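Local coordinates for protein probable amino acid aminotransferase (PDB 6Q1R) that belongs to the class IV aminotransferase family and is a probable amino acid aminotransferase that binds pyridoxal-5'-phosphate, at residues A48-L53 and P65-W70; D179-E184 and A238-D243; G217-A222 and V253-L258. All coordinates share one frame; numbering follows the deposited sequence.

Interaction 1. Residues A48-L53 and P65-W70. With PLP (pyridoxal-5'-phosphate), chain H.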
loop_
_atom_site.group_PDB
_atom_site.type_symbol
_atom_site.label_atom_id
_atom_site.label_comp_id
_atom_site.label_asym_id
_atom_site.label_seq_id
_atom_site.Cartn_x
_atom_site.Cartn_y
_atom_site.Cartn_z
ATOM N N ALA B 48 16.106 5.540 -17.905
ATOM C CA ALA B 48 15.970 6.175 -16.600
ATOM C C ALA B 48 14.886 5.505 -15.764
ATOM O O ALA B 48 15.008 5.425 -14.536
ATOM C CB ALA B 48 15.670 7.665 -16.769
ATOM N N HIS B 49 13.819 5.027 -16.406
ATOM C CA HIS B 49 12.769 4.333 -15.670
ATOM C C HIS B 49 13.213 2.935 -15.251
ATOM O O HIS B 49 12.877 2.479 -14.152
ATOM C CB HIS B 49 11.495 4.271 -16.509
ATOM C CG HIS B 49 10.630 5.493 -16.402
ATOM N ND1 HIS B 49 10.747 6.571 -17.254
ATOM C CD2 HIS B 49 9.608 5.788 -15.564
ATOM C CE1 HIS B 49 9.847 7.482 -16.934
ATOM N NE2 HIS B 49 9.144 7.034 -15.910
ATOM N N LEU B 50 13.976 2.242 -16.103
ATOM C CA LEU B 50 14.442 0.905 -15.737
ATOM C C LEU B 50 15.436 0.950 -14.585
ATOM O O LEU B 50 15.527 -0.014 -13.817
ATOM C CB LEU B 50 15.059 0.196 -16.939
ATOM C CG LEU B 50 14.050 -0.319 -17.967
ATOM C CD1 LEU B 50 14.761 -0.972 -19.135
ATOM C CD2 LEU B 50 13.082 -1.290 -17.310
ATOM N N GLN B 51 16.184 2.046 -14.444
ATOM C CA GLN B 51 17.080 2.164 -13.300
ATOM C C GLN B 51 16.282 2.295 -12.009
ATOM O O GLN B 51 16.636 1.693 -10.988
ATOM C CB GLN B 51 18.012 3.359 -13.469
ATOM C CG GLN B 51 18.928 3.583 -12.271
ATOM C CD GLN B 51 19.815 4.800 -12.433
ATOM O OE1 GLN B 51 19.676 5.559 -13.396
ATOM N NE2 GLN B 51 20.746 4.986 -11.499
ATOM N N ARG B 52 15.190 3.069 -12.041
ATOM C CA ARG B 52 14.344 3.193 -10.859
ATOM C C ARG B 52 13.610 1.892 -10.566
ATOM O O ARG B 52 13.342 1.585 -9.399
ATOM C CB ARG B 52 13.346 4.339 -11.022
ATOM C CG ARG B 52 12.652 4.688 -9.715
ATOM C CD ARG B 52 11.766 5.909 -9.826
ATOM N NE ARG B 52 10.717 5.741 -10.825
ATOM C CZ ARG B 52 9.900 6.713 -11.213
ATOM N NH1 ARG B 52 10.016 7.924 -10.683
ATOM N NH2 ARG B 52 8.969 6.481 -12.132
ATOM N N LEU B 53 13.257 1.131 -11.606
ATOM C CA LEU B 53 12.690 -0.195 -11.388
ATOM C C LEU B 53 13.669 -1.089 -10.638
ATOM O O LEU B 53 13.275 -1.837 -9.734
ATOM C CB LEU B 53 12.294 -0.828 -12.720
ATOM C CG LEU B 53 11.576 -2.176 -12.616
ATOM C CD1 LEU B 53 10.179 -1.994 -12.050
ATOM C CD2 LEU B 53 11.515 -2.847 -13.974
ATOM N N PRO B 65 15.597 -7.154 -11.680
ATOM C CA PRO B 65 14.915 -7.227 -12.977
ATOM C C PRO B 65 15.894 -7.429 -14.124
ATOM O O PRO B 65 16.979 -6.845 -14.159
ATOM C CB PRO B 65 14.186 -5.879 -13.075
ATOM C CG PRO B 65 14.919 -4.975 -12.139
ATOM C CD PRO B 65 15.401 -5.852 -11.019
ATOM N N ASP B 66 15.489 -8.282 -15.059
ATOM C CA ASP B 66 16.276 -8.617 -16.241
ATOM C C ASP B 66 16.025 -7.553 -17.300
ATOM O O ASP B 66 15.040 -7.609 -18.040
ATOM C CB ASP B 66 15.903 -10.009 -16.739
ATOM C CG ASP B 66 16.729 -10.452 -17.923
ATOM O OD1 ASP B 66 17.640 -9.711 -18.342
ATOM O OD2 ASP B 66 16.470 -11.559 -18.431
ATOM N N LEU B 67 16.913 -6.568 -17.366
ATOM C CA LEU B 67 16.671 -5.425 -18.240
ATOM C C LEU B 67 16.608 -5.782 -19.725
ATOM O O LEU B 67 15.735 -5.230 -20.418
ATOM C CB LEU B 67 17.733 -4.357 -17.964
ATOM C CG LEU B 67 17.825 -3.820 -16.544
ATOM C CD1 LEU B 67 18.909 -2.749 -16.439
ATOM C CD2 LEU B 67 16.463 -3.298 -16.103
ATOM N N PRO B 68 17.467 -6.651 -20.279
ATOM C CA PRO B 68 17.283 -7.048 -21.689
ATOM C C PRO B 68 15.894 -7.573 -22.025
ATOM O O PRO B 68 15.376 -7.267 -23.106
ATOM C CB PRO B 68 18.356 -8.128 -21.879
ATOM C CG PRO B 68 19.433 -7.730 -20.947
ATOM C CD PRO B 68 18.754 -7.140 -19.745
ATOM N N ARG B 69 15.279 -8.361 -21.139
ATOM C CA ARG B 69 13.933 -8.859 -21.415
ATOM C C ARG B 69 12.872 -7.777 -21.244
ATOM O O ARG B 69 11.876 -7.774 -21.976
ATOM C CB ARG B 69 13.622 -10.067 -20.532
ATOM C CG ARG B 69 14.103 -11.379 -21.134
ATOM C CD ARG B 69 14.036 -12.528 -20.140
ATOM N NE ARG B 69 12.669 -12.956 -19.859
ATOM C CZ ARG B 69 12.107 -14.043 -20.380
ATOM N NH1 ARG B 69 12.795 -14.819 -21.213
ATOM N NH2 ARG B 69 10.856 -14.357 -20.064
ATOM N N TRP B 70 13.059 -6.854 -20.295
ATOM C CA TRP B 70 12.107 -5.757 -20.142
ATOM C C TRP B 70 12.165 -4.811 -21.331
ATOM O O TRP B 70 11.128 -4.345 -21.817
ATOM C CB TRP B 70 12.373 -4.985 -18.846
ATOM C CG TRP B 70 11.852 -5.637 -17.590
ATOM C CD1 TRP B 70 12.558 -6.405 -16.711
ATOM C CD2 TRP B 70 10.521 -5.546 -17.065
ATOM N NE1 TRP B 70 11.746 -6.810 -15.679
ATOM C CE2 TRP B 70 10.492 -6.294 -15.872
ATOM C CE3 TRP B 70 9.351 -4.908 -17.489
ATOM C CZ2 TRP B 70 9.337 -6.425 -15.100
ATOM C CZ3 TRP B 70 8.205 -5.038 -16.721
ATOM C CH2 TRP B 70 8.208 -5.790 -15.542
HETATM N N1 PLP H . 5.454 10.812 -6.849
HETATM C C2 PLP H . 4.839 9.627 -6.618
HETATM C C2A PLP H . 4.257 9.317 -5.262
HETATM C C3 PLP H . 4.741 8.630 -7.712
HETATM O O3 PLP H . 4.133 7.423 -7.524
HETATM C C4 PLP H . 5.318 8.980 -9.028
HETATM C C4A PLP H . 5.231 7.958 -10.096
HETATM C C5 PLP H . 5.977 10.309 -9.152
HETATM C C6 PLP H . 5.992 11.144 -8.035
HETATM C C5A PLP H . 6.611 10.807 -10.435
HETATM O O4P PLP H . 7.551 9.898 -11.006
HETATM P P PLP H . 8.016 10.112 -12.534
HETATM O O1P PLP H . 6.807 9.851 -13.402
HETATM O O2P PLP H . 9.123 9.141 -12.865
HETATM O O3P PLP H . 8.532 11.522 -12.710
#
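L53 lays its CD2 methyl over one face of the W70 indole. L53 CD2 lies 4.2 Å from the centroid of the W70 five-membered ring and 15° off the ring normal, a CH-pi contact. The L53 side chain stands roughly perpendicular to that of W70. With CG anti to the backbone N (chi1 -175°), L53 also brings CD2 within 4.1 Å of P65 CB. L50, about one turn earlier on the helix, continues the contact. L50 CB meets L67 CD2 at 3.9 Å, and the two leucines lie alongside, running opposite ways. CD2 of L50 also rests 4.1 Å from CB of W70. All these contacts are apolar. R52 takes no part in them and turns to the phosphate of PLP. R52 NH1 gives a bond of 3.2 Å to O4P of PLP, at an N-H...O angle of 157°. NH1 and NH2 also make weak bonds to O2P. E34 forms a salt bridge with R52 NH2. On helix 46-59 the leucines L50 and L53 face the start of helix 67-84, while R52 reaches the phosphate. L53 also touches V32 and E34 on strand 31-39.

Interaction 2. Residues D179-E184 and A238-D243. With PLP (pyridoxal-5'-phosphate), chain H.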
loop_
_atom_site.group_PDB
_atom_site.type_symbol
_atom_site.label_atom_id
_atom_site.label_comp_id
_atom_site.label_asym_id
_atom_site.label_seq_id
_atom_site.Cartn_x
_atom_site.Cartn_y
_atom_site.Cartn_z
ATOM N N ASP B 179 7.089 18.364 10.461
ATOM C CA ASP B 179 7.879 19.538 10.812
ATOM C C ASP B 179 7.678 20.700 9.845
ATOM O O ASP B 179 8.269 21.764 10.051
ATOM C CB ASP B 179 9.366 19.173 10.895
ATOM C CG ASP B 179 9.778 18.140 9.861
ATOM O OD1 ASP B 179 8.990 17.209 9.592
ATOM O OD2 ASP B 179 10.896 18.255 9.322
ATOM N N GLY B 180 6.864 20.526 8.810
ATOM C CA GLY B 180 6.476 21.619 7.944
ATOM C C GLY B 180 7.246 21.783 6.651
ATOM O O GLY B 180 7.235 22.883 6.090
ATOM N N TYR B 181 7.915 20.741 6.165
ATOM C CA TYR B 181 8.656 20.819 4.914
ATOM C C TYR B 181 7.885 20.130 3.790
ATOM O O TYR B 181 7.290 19.067 3.991
ATOM C CB TYR B 181 10.048 20.206 5.070
ATOM C CG TYR B 181 10.938 21.018 5.988
ATOM C CD1 TYR B 181 11.386 22.282 5.617
ATOM C CD2 TYR B 181 11.334 20.518 7.220
ATOM C CE1 TYR B 181 12.196 23.026 6.458
ATOM C CE2 TYR B 181 12.146 21.254 8.063
ATOM C CZ TYR B 181 12.574 22.505 7.677
ATOM O OH TYR B 181 13.381 23.235 8.516
ATOM N N VAL B 182 7.912 20.740 2.604
ATOM C CA VAL B 182 7.205 20.199 1.446
ATOM C C VAL B 182 7.822 18.873 1.026
ATOM O O VAL B 182 9.046 18.754 0.884
ATOM C CB VAL B 182 7.227 21.207 0.289
ATOM C CG1 VAL B 182 6.565 20.611 -0.951
ATOM C CG2 VAL B 182 6.555 22.502 0.711
ATOM N N LEU B 183 6.967 17.869 0.795
ATOM C CA LEU B 183 7.429 16.536 0.443
ATOM C C LEU B 183 7.185 16.299 -1.036
ATOM O O LEU B 183 8.089 16.541 -1.860
ATOM C CB LEU B 183 6.739 15.502 1.343
ATOM C CG LEU B 183 7.125 15.532 2.821
ATOM C CD1 LEU B 183 6.212 14.629 3.629
ATOM C CD2 LEU B 183 8.571 15.111 2.987
ATOM N N GLU B 184 6.008 15.839 -1.439
ATOM C CA GLU B 184 5.731 15.527 -2.835
ATOM C C GLU B 184 4.223 15.421 -2.995
ATOM O O GLU B 184 3.467 15.558 -2.030
ATOM C CB GLU B 184 6.416 14.233 -3.279
ATOM C CG GLU B 184 5.907 12.993 -2.561
ATOM C CD GLU B 184 6.513 11.713 -3.103
ATOM O OE1 GLU B 184 7.216 11.777 -4.134
ATOM O OE2 GLU B 184 6.293 10.646 -2.491
ATOM N N ALA B 238 15.201 22.526 1.055
ATOM C CA ALA B 238 14.051 22.305 1.918
ATOM C C ALA B 238 13.056 23.433 1.696
ATOM O O ALA B 238 13.394 24.609 1.865
ATOM C CB ALA B 238 14.483 22.242 3.382
ATOM N N LEU B 239 11.833 23.082 1.318
ATOM C CA LEU B 239 10.805 24.057 1.008
ATOM C C LEU B 239 9.714 24.021 2.067
ATOM O O LEU B 239 9.417 22.972 2.644
ATOM C CB LEU B 239 10.195 23.792 -0.370
ATOM C CG LEU B 239 11.165 23.689 -1.548
ATOM C CD1 LEU B 239 10.444 23.208 -2.807
ATOM C CD2 LEU B 239 11.852 25.031 -1.787
ATOM N N ARG B 240 9.128 25.183 2.317
ATOM C CA ARG B 240 7.983 25.330 3.199
ATOM C C ARG B 240 6.802 25.870 2.408
ATOM O O ARG B 240 6.945 26.344 1.279
ATOM C CB ARG B 240 8.302 26.262 4.376
ATOM C CG ARG B 240 9.471 25.831 5.244
ATOM C CD ARG B 240 9.523 26.677 6.513
ATOM N NE ARG B 240 8.547 26.262 7.518
ATOM C CZ ARG B 240 8.689 25.216 8.324
ATOM N NH1 ARG B 240 9.770 24.456 8.245
ATOM N NH2 ARG B 240 7.740 24.926 9.206
ATOM N N VAL B 241 5.619 25.773 3.017
ATOM C CA VAL B 241 4.406 26.223 2.344
ATOM C C VAL B 241 4.508 27.704 2.008
ATOM O O VAL B 241 4.044 28.152 0.952
ATOM C CB VAL B 241 3.172 25.915 3.210
ATOM C CG1 VAL B 241 1.900 26.286 2.472
ATOM C CG2 VAL B 241 3.163 24.447 3.600
ATOM N N ALA B 242 5.122 28.489 2.898
ATOM C CA ALA B 242 5.348 29.901 2.607
ATOM C C ALA B 242 6.226 30.077 1.375
ATOM O O ALA B 242 5.987 30.974 0.558
ATOM C CB ALA B 242 5.973 30.593 3.817
ATOM N N ASP B 243 7.251 29.231 1.225
ATOM C CA ASP B 243 8.094 29.291 0.034
ATOM C C ASP B 243 7.299 28.980 -1.227
ATOM O O ASP B 243 7.603 29.516 -2.299
ATOM C CB ASP B 243 9.284 28.333 0.167
ATOM C CG ASP B 243 10.224 28.714 1.303
ATOM O OD1 ASP B 243 10.657 29.888 1.356
ATOM O OD2 ASP B 243 10.541 27.834 2.132
HETATM N N1 PLP H . 5.454 10.812 -6.849
HETATM C C2 PLP H . 4.839 9.627 -6.618
HETATM C C2A PLP H . 4.257 9.317 -5.262
HETATM C C3 PLP H . 4.741 8.630 -7.712
HETATM O O3 PLP H . 4.133 7.423 -7.524
HETATM C C4 PLP H . 5.318 8.980 -9.028
HETATM C C4A PLP H . 5.231 7.958 -10.096
HETATM C C5 PLP H . 5.977 10.309 -9.152
HETATM C C6 PLP H . 5.992 11.144 -8.035
HETATM C C5A PLP H . 6.611 10.807 -10.435
HETATM O O4P PLP H . 7.551 9.898 -11.006
HETATM P P PLP H . 8.016 10.112 -12.534
HETATM O O1P PLP H . 6.807 9.851 -13.402
HETATM O O2P PLP H . 9.123 9.141 -12.865
HETATM O O3P PLP H . 8.532 11.522 -12.710
#
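V182 N donates to L239 O in a backbone bond of 2.7 Å, with an N-H...O angle of 169°. On the second segment, D243 OD2 accepts from R240 N at 3.0 Å, using its anti lone pair. R240 is at the N-cap position of helix 241-245, and D243, three residues on, holds its backbone N-H. A weak bond, 3.3 Å, runs from R240 NH2 to D179 O.

The R240 guanidinium also makes a cation-pi contact. R240 CZ stands 4.8 Å from the centroid of the Y181 ring, over one face, and NH1 is the atom that comes down towards the rim. The ring and guanidinium planes are 81° apart, so the guanidinium stands on the ring by its edge. G180 O lies over the guanidinium face, 3.5 Å from CZ of R240.

The packing lies around these groups. A238 CB meets Y181 CD1 at 3.8 Å, and V182 CB meets L239 CB at 4.0 Å. At the far end of 179-184, E184 OE1 is 3.4 Å from N1 of PLP, consistent with the glutamate that faces the pyridine nitrogen in this family.

The first segment links strands 172-176 and 189-194, with V182 resting on I174. The second leads from strand 233-236 into helix 241-245.

Interaction 3. Residues G217-A222 and V253-L258. With PLP (pyridoxal-5'-phosphate), chain H.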
loop_
_atom_site.group_PDB
_atom_site.type_symbol
_atom_site.label_atom_id
_atom_site.label_comp_id
_atom_site.label_asym_id
_atom_site.label_seq_id
_atom_site.Cartn_x
_atom_site.Cartn_y
_atom_site.Cartn_z
ATOM N N GLY B 217 12.044 11.596 -8.986
ATOM C CA GLY B 217 11.292 11.638 -10.237
ATOM C C GLY B 217 12.174 11.544 -11.475
ATOM O O GLY B 217 13.134 12.308 -11.628
ATOM N N THR B 218 11.852 10.592 -12.357
ATOM C CA THR B 218 12.583 10.475 -13.617
ATOM C C THR B 218 12.388 11.713 -14.479
ATOM O O THR B 218 13.321 12.167 -15.152
ATOM C CB THR B 218 12.139 9.230 -14.387
ATOM O OG1 THR B 218 10.724 9.282 -14.613
ATOM C CG2 THR B 218 12.482 7.967 -13.616
ATOM N N THR B 219 11.178 12.271 -14.474
ATOM C CA THR B 219 10.919 13.478 -15.250
ATOM C C THR B 219 11.636 14.677 -14.640
ATOM O O THR B 219 12.290 15.452 -15.349
ATOM C CB THR B 219 9.410 13.732 -15.327
ATOM O OG1 THR B 219 8.720 12.480 -15.431
ATOM C CG2 THR B 219 9.071 14.584 -16.539
ATOM N N GLN B 220 11.536 14.834 -13.318
ATOM C CA GLN B 220 12.187 15.950 -12.643
ATOM C C GLN B 220 13.698 15.927 -12.850
ATOM O O GLN B 220 14.312 16.969 -13.107
ATOM C CB GLN B 220 11.846 15.925 -11.153
ATOM C CG GLN B 220 12.646 16.908 -10.310
ATOM C CD GLN B 220 13.923 16.303 -9.755
ATOM O OE1 GLN B 220 13.900 15.240 -9.134
ATOM N NE2 GLN B 220 15.043 16.977 -9.982
ATOM N N GLN B 221 14.321 14.751 -12.731
ATOM C CA GLN B 221 15.764 14.668 -12.941
ATOM C C GLN B 221 16.137 15.019 -14.377
ATOM O O GLN B 221 17.115 15.741 -14.612
ATOM C CB GLN B 221 16.281 13.278 -12.573
ATOM C CG GLN B 221 16.700 13.127 -11.115
ATOM C CD GLN B 221 17.161 11.718 -10.790
ATOM O OE1 GLN B 221 16.372 10.772 -10.806
ATOM N NE2 GLN B 221 18.451 11.571 -10.506
ATOM N N ALA B 222 15.385 14.501 -15.352
ATOM C CA ALA B 222 15.643 14.855 -16.743
ATOM C C ALA B 222 15.370 16.330 -16.998
ATOM O O ALA B 222 16.035 16.949 -17.839
ATOM C CB ALA B 222 14.800 13.986 -17.673
ATOM N N VAL B 253 5.110 17.473 -11.542
ATOM C CA VAL B 253 5.797 16.837 -12.658
ATOM C C VAL B 253 5.697 15.326 -12.505
ATOM O O VAL B 253 5.823 14.794 -11.396
ATOM C CB VAL B 253 7.262 17.306 -12.724
ATOM C CG1 VAL B 253 7.950 16.759 -13.957
ATOM C CG2 VAL B 253 7.312 18.819 -12.713
ATOM N N SER B 254 5.424 14.639 -13.611
ATOM C CA SER B 254 5.303 13.187 -13.613
ATOM C C SER B 254 5.463 12.689 -15.042
ATOM O O SER B 254 5.430 13.468 -15.997
ATOM C CB SER B 254 3.965 12.739 -13.015
ATOM O OG SER B 254 2.871 13.239 -13.771
ATOM N N SER B 255 5.644 11.375 -15.176
ATOM C CA SER B 255 5.880 10.802 -16.497
ATOM C C SER B 255 4.645 10.899 -17.379
ATOM O O SER B 255 4.765 11.062 -18.599
ATOM C CB SER B 255 6.317 9.344 -16.373
ATOM O OG SER B 255 7.553 9.250 -15.690
ATOM N N MET B 256 3.458 10.788 -16.784
ATOM C CA MET B 256 2.204 10.833 -17.524
ATOM C C MET B 256 1.731 12.274 -17.705
ATOM O O MET B 256 1.592 12.755 -18.835
ATOM C CB MET B 256 1.160 9.979 -16.794
ATOM C CG MET B 256 -0.058 9.620 -17.620
ATOM S SD MET B 256 0.411 9.009 -19.250
ATOM C CE MET B 256 1.451 7.613 -18.819
ATOM N N THR B 257 1.479 12.967 -16.599
ATOM C CA THR B 257 1.183 14.398 -16.613
ATOM C C THR B 257 2.515 15.132 -16.622
ATOM O O THR B 257 3.140 15.303 -15.573
ATOM C CB THR B 257 0.354 14.792 -15.398
ATOM O OG1 THR B 257 -0.572 13.746 -15.081
ATOM C CG2 THR B 257 -0.406 16.075 -15.679
ATOM N N LEU B 258 2.966 15.552 -17.806
ATOM C CA LEU B 258 4.322 16.084 -17.933
ATOM C C LEU B 258 4.547 17.267 -16.999
ATOM O O LEU B 258 5.448 17.243 -16.154
ATOM C CB LEU B 258 4.623 16.468 -19.383
ATOM C CG LEU B 258 4.830 15.328 -20.381
ATOM C CD1 LEU B 258 5.692 14.253 -19.745
ATOM C CD2 LEU B 258 3.535 14.747 -20.861
HETATM N N1 PLP H . 5.454 10.812 -6.849
HETATM C C2 PLP H . 4.839 9.627 -6.618
HETATM C C2A PLP H . 4.257 9.317 -5.262
HETATM C C3 PLP H . 4.741 8.630 -7.712
HETATM O O3 PLP H . 4.133 7.423 -7.524
HETATM C C4 PLP H . 5.318 8.980 -9.028
HETATM C C4A PLP H . 5.231 7.958 -10.096
HETATM C C5 PLP H . 5.977 10.309 -9.152
HETATM C C6 PLP H . 5.992 11.144 -8.035
HETATM C C5A PLP H . 6.611 10.807 -10.435
HETATM O O4P PLP H . 7.551 9.898 -11.006
HETATM P P PLP H . 8.016 10.112 -12.534
HETATM O O1P PLP H . 6.807 9.851 -13.402
HETATM O O2P PLP H . 9.123 9.141 -12.865
HETATM O O3P PLP H . 8.532 11.522 -12.710
#
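T219 and V253 make the apolar part of this contact. The CG2 methyl of T219 sits 3.6 Å from CG1 of V253, and the two side chains cross at a slant. CG2 of T219 is anti to the backbone N. That turns the methyl to V253 and leaves OG1 beside the backbone N, on the ligand side.

Hydroxyl groups gather next to this patch. T219 OG1 lies 3.4 Å from S255 OG, and T218 OG1 is also near S255. The hydroxyls of all three residues converge on the PLP phosphate.

Hydrogen bonds to the phosphate are the main feature. T218 N donates to O2P of PLP at 3.1 Å. T219 N donates to O3P of PLP at 3.3 Å, with an N-H...O angle of 164°, and T219 OG1 reaches the same O3P at 2.9 Å. From the other segment, S255 N donates to O1P of PLP at 2.6 Å. T218 OG1 bonds to O2P and S255 OG to O1P as well, but their modelled lengths are doubtful at this resolution. S255 OG has a further bond with H49 NE2.

A separate bond shapes the second segment. S254 OG donates to T257 O at 2.8 Å and so ties S254 back to T257 within the loop after strand 249-253.

G217 is the N-cap of helix 218-229, so the phosphate sits at the helix N terminus. Both segments supply backbone N-H and hydroxyl groups to its three terminal oxygens, and R52 adds weak bonds to O2P. The helix end would favour the negative charge. The ligand itself bridges the two segments, as in the phosphate-binding cup of PLP enzymes.

Overall arrangement
From the N terminus, interaction 1 closes first. It shuts the short loop between helices 46-59 and 67-84 and is complete before the others open. Interaction 2 opens at 179-184 and closes at 238-243. Interaction 3 opens inside that span, at 217-222, and closes beyond it at 253-258, so the two cross. Interaction 1 packs helices beside the antiparallel sheet that includes strand 31-39. Interactions 2 and 3 tie together loops and helix starts around the mixed sheet. Interactions 1 and 3 touch directly, with centres about 17 Å apart. Interaction 2 touches neither. All three reach PLP, which lies between the two sheet regions.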